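Local coordinates for protein endoribonuclease YbeY (PDB 1OZ9) that probably acts as a zinc-dependent, single strand-specific endoribonuclease that matures the 3' end of 16S rRNA and takes part in 70S ribosome quality control, at residues K17-K22 with T93-A98. Sequence-based numbering, arbitrary orientation.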
ATOM      1  N   LYS A  17     -10.007  10.382   3.577  1.00 19.29           N
ATOM      2  CA  LYS A  17      -9.970  11.236   2.379  1.00 18.42           C
ATOM      3  C   LYS A  17     -10.592  10.424   1.244  1.00 17.79           C
ATOM      4  O   LYS A  17     -10.298   9.235   1.107  1.00 16.71           O
ATOM      5  CB  LYS A  17      -8.537  11.621   2.058  1.00 18.80           C
ATOM      6  CG  LYS A  17      -7.989  12.611   3.035  1.00 20.17           C
ATOM      7  CD  LYS A  17      -8.733  13.938   2.929  1.00 24.37           C
ATOM      8  CE  LYS A  17      -7.895  15.066   3.515  1.00 27.15           C
ATOM      9  NZ  LYS A  17      -8.589  16.402   3.541  1.00 26.76           N
ATOM     10  N   ARG A  18     -11.469  11.052   0.460  1.00 17.14           N
ATOM     11  CA  ARG A  18     -12.355  10.311  -0.430  1.00 16.84           C
ATOM     12  C   ARG A  18     -12.408  10.626  -1.909  1.00 17.33           C
ATOM     13  O   ARG A  18     -13.434  10.352  -2.556  1.00 16.11           O
ATOM     14  CB  ARG A  18     -13.776  10.483   0.111  1.00 17.47           C
ATOM     15  CG  ARG A  18     -13.888  10.117   1.570  1.00 19.60           C
ATOM     16  CD  ARG A  18     -15.291  10.110   2.052  1.00 24.90           C
ATOM     17  NE  ARG A  18     -15.393  10.400   3.475  1.00 26.17           N
ATOM     18  CZ  ARG A  18     -15.494   9.477   4.393  1.00 24.92           C
ATOM     19  NH1 ARG A  18     -15.506   8.201   4.039  1.00 28.95           N
ATOM     20  NH2 ARG A  18     -15.593   9.825   5.668  1.00 25.86           N
ATOM     21  N   LYS A  19     -11.334  11.201  -2.451  1.00 17.20           N
ATOM     22  CA  LYS A  19     -11.318  11.580  -3.852  1.00 17.47           C
ATOM     23  C   LYS A  19     -11.305  10.373  -4.788  1.00 17.60           C
ATOM     24  O   LYS A  19     -11.804  10.449  -5.912  1.00 18.37           O
ATOM     25  CB  LYS A  19     -10.140  12.532  -4.159  1.00 17.01           C
ATOM     26  CG  LYS A  19     -10.511  13.576  -5.139  1.00 20.91           C
ATOM     27  CD  LYS A  19      -9.638  14.831  -5.080  1.00 23.34           C
ATOM     28  CE  LYS A  19     -10.100  15.771  -6.187  1.00 25.19           C
ATOM     29  NZ  LYS A  19      -9.577  17.171  -6.219  1.00 21.93           N
ATOM     30  N   VAL A  20     -10.769   9.263  -4.307  1.00 16.73           N
ATOM     31  CA  VAL A  20     -10.745   8.013  -5.056  1.00 16.78           C
ATOM     32  C   VAL A  20     -11.806   7.059  -4.494  1.00 16.36           C
ATOM     33  O   VAL A  20     -11.892   6.831  -3.275  1.00 15.36           O
ATOM     34  CB  VAL A  20      -9.348   7.364  -4.979  1.00 17.22           C
ATOM     35  CG1 VAL A  20      -9.331   5.969  -5.635  1.00 18.39           C
ATOM     36  CG2 VAL A  20      -8.280   8.303  -5.587  1.00 19.15           C
ATOM     37  N   ARG A  21     -12.610   6.501  -5.385  1.00 15.48           N
ATOM     38  CA  ARG A  21     -13.672   5.590  -5.002  1.00 15.43           C
ATOM     39  C   ARG A  21     -13.245   4.387  -4.161  1.00 15.24           C
ATOM     40  O   ARG A  21     -12.245   3.728  -4.439  1.00 14.22           O
ATOM     41  CB  ARG A  21     -14.412   5.108  -6.259  1.00 16.06           C
ATOM     42  CG  ARG A  21     -15.321   6.163  -6.870  1.00 16.97           C
ATOM     43  CD  ARG A  21     -15.879   5.791  -8.227  1.00 20.30           C
ATOM     44  NE  ARG A  21     -16.152   4.361  -8.391  1.00 23.57           N
ATOM     45  CZ  ARG A  21     -16.120   3.730  -9.578  1.00 28.62           C
ATOM     46  NH1 ARG A  21     -15.835   4.414 -10.704  1.00 27.99           N
ATOM     47  NH2 ARG A  21     -16.381   2.422  -9.649  1.00 28.86           N
ATOM     48  N   LYS A  22     -14.038   4.087  -3.142  1.00 14.27           N
ATOM     49  CA  LYS A  22     -13.731   2.975  -2.257  1.00 15.37           C
ATOM     50  C   LYS A  22     -13.648   1.640  -2.991  1.00 15.78           C
ATOM     51  O   LYS A  22     -12.774   0.816  -2.705  1.00 14.56           O
ATOM     52  CB  LYS A  22     -14.803   2.874  -1.131  1.00 14.61           C
ATOM     53  CG  LYS A  22     -14.458   1.750  -0.103  1.00 16.01           C
ATOM     54  CD  LYS A  22     -15.708   1.315   0.674  1.00 25.47           C
ATOM     55  CE  LYS A  22     -15.448   0.115   1.636  1.00 28.22           C
ATOM     56  NZ  LYS A  22     -16.697  -0.174   2.438  1.00 33.17           N
ATOM     57  N   THR A  93      -0.270  13.821  -0.005  1.00 17.21           N
ATOM     58  CA  THR A  93       1.029  13.622  -0.612  1.00 17.37           C
ATOM     59  C   THR A  93       0.882  12.968  -1.957  1.00 17.00           C
ATOM     60  O   THR A  93       1.577  13.347  -2.882  1.00 17.25           O
ATOM     61  CB  THR A  93       1.950  12.806   0.316  1.00 17.53           C
ATOM     62  OG1 THR A  93       2.334  13.647   1.407  1.00 17.98           O
ATOM     63  CG2 THR A  93       3.290  12.482  -0.386  1.00 17.55           C
ATOM     64  N   ALA A  94      -0.032  12.002  -2.066  1.00 16.78           N
ATOM     65  CA  ALA A  94      -0.291  11.329  -3.338  1.00 16.83           C
ATOM     66  C   ALA A  94      -0.652  12.357  -4.428  1.00 17.23           C
ATOM     67  O   ALA A  94      -0.194  12.254  -5.572  1.00 16.71           O
ATOM     68  CB  ALA A  94      -1.438  10.299  -3.164  1.00 17.56           C
ATOM     69  N   GLU A  95      -1.466  13.352  -4.074  1.00 17.40           N
ATOM     70  CA  GLU A  95      -1.856  14.368  -5.070  1.00 18.28           C
ATOM     71  C   GLU A  95      -0.649  15.150  -5.582  1.00 17.68           C
ATOM     72  O   GLU A  95      -0.541  15.411  -6.781  1.00 16.57           O
ATOM     73  CB  GLU A  95      -2.917  15.335  -4.530  1.00 19.15           C
ATOM     74  CG  GLU A  95      -4.325  14.751  -4.426  1.00 22.29           C
ATOM     75  CD  GLU A  95      -5.311  15.781  -3.883  1.00 28.45           C
ATOM     76  OE1 GLU A  95      -5.054  16.294  -2.765  1.00 29.10           O
ATOM     77  OE2 GLU A  95      -6.309  16.100  -4.583  1.00 27.77           O
ATOM     78  N   ARG A  96       0.254  15.512  -4.674  1.00 17.42           N
ATOM     79  CA  ARG A  96       1.436  16.283  -5.051  1.00 18.53           C
ATOM     80  C   ARG A  96       2.354  15.471  -5.929  1.00 17.90           C
ATOM     81  O   ARG A  96       2.941  15.999  -6.874  1.00 17.93           O
ATOM     82  CB  ARG A  96       2.227  16.780  -3.833  1.00 19.16           C
ATOM     83  CG  ARG A  96       1.568  17.904  -3.049  1.00 23.68           C
ATOM     84  CD  ARG A  96       2.401  18.403  -1.861  1.00 29.98           C
ATOM     85  NE  ARG A  96       1.534  18.666  -0.714  1.00 34.04           N
ATOM     86  CZ  ARG A  96       1.512  17.923   0.393  1.00 35.62           C
ATOM     87  NH1 ARG A  96       2.336  16.894   0.532  1.00 33.86           N
ATOM     88  NH2 ARG A  96       0.677  18.232   1.377  1.00 38.30           N
ATOM     89  N   GLN A  97       2.507  14.194  -5.596  1.00 17.08           N
ATOM     90  CA  GLN A  97       3.383  13.330  -6.373  1.00 17.19           C
ATOM     91  C   GLN A  97       2.800  13.107  -7.750  1.00 16.74           C
ATOM     92  O   GLN A  97       3.507  13.155  -8.767  1.00 16.84           O
ATOM     93  CB  GLN A  97       3.656  11.985  -5.640  1.00 16.94           C
ATOM     94  CG  GLN A  97       4.644  12.166  -4.497  1.00 16.94           C
ATOM     95  CD  GLN A  97       4.887  10.923  -3.628  1.00 18.16           C
ATOM     96  OE1 GLN A  97       4.398   9.812  -3.907  1.00 18.40           O
ATOM     97  NE2 GLN A  97       5.661  11.119  -2.580  1.00 11.69           N
ATOM     98  N   ALA A  98       1.499  12.872  -7.785  1.00 16.67           N
ATOM     99  CA  ALA A  98       0.822  12.685  -9.057  1.00 16.92           C
ATOM    100  C   ALA A  98       1.068  13.922  -9.913  1.00 16.26           C
ATOM    101  O   ALA A  98       1.351  13.802 -11.092  1.00 16.25           O
ATOM    102  CB  ALA A  98      -0.700  12.458  -8.850  1.00 16.58           C
TER
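Glu95 reaches out from its helix to the flank of the Lys19 chain, and theirs is the one direct meeting of 17-22 with 93-98. It is electrostatic and long: Lys19 NZ stands 3.8 Å from Glu95 OE2. The backbones are well separated, Lys19 CA lying 9.9 Å from Glu95 CA; the extended Glu95 chain covers most of the gap, while the extended Lys19 chain runs across its end. Glu95 has CG anti to its carbonyl carbon (chi1 -74°), which carries the carboxylate out from the helix toward the loop.

The closest approach is by a methylene of the lysine stem, with Lys19 CD 3.6 Å from Glu95 OE2. The chains cross at about a right angle, and OE2 lies alongside the outer half of the lysine chain, with no hydrogen bond formed. Leu105 of helix 105-120 touches both residues, and buried Val20 and Ala94 pack on it too.

Along the helix, Arg96 makes a salt bridge to Asp50 and only a weak bond to Thr93 OG1, which also bonds Asp50.

Far from the predicted zinc site, this is a surface salt bridge linking the beta-alpha loop between strand 10-15 and helix 22-35 to helix 91-101 of the metalloproteinase-like YbeY fold.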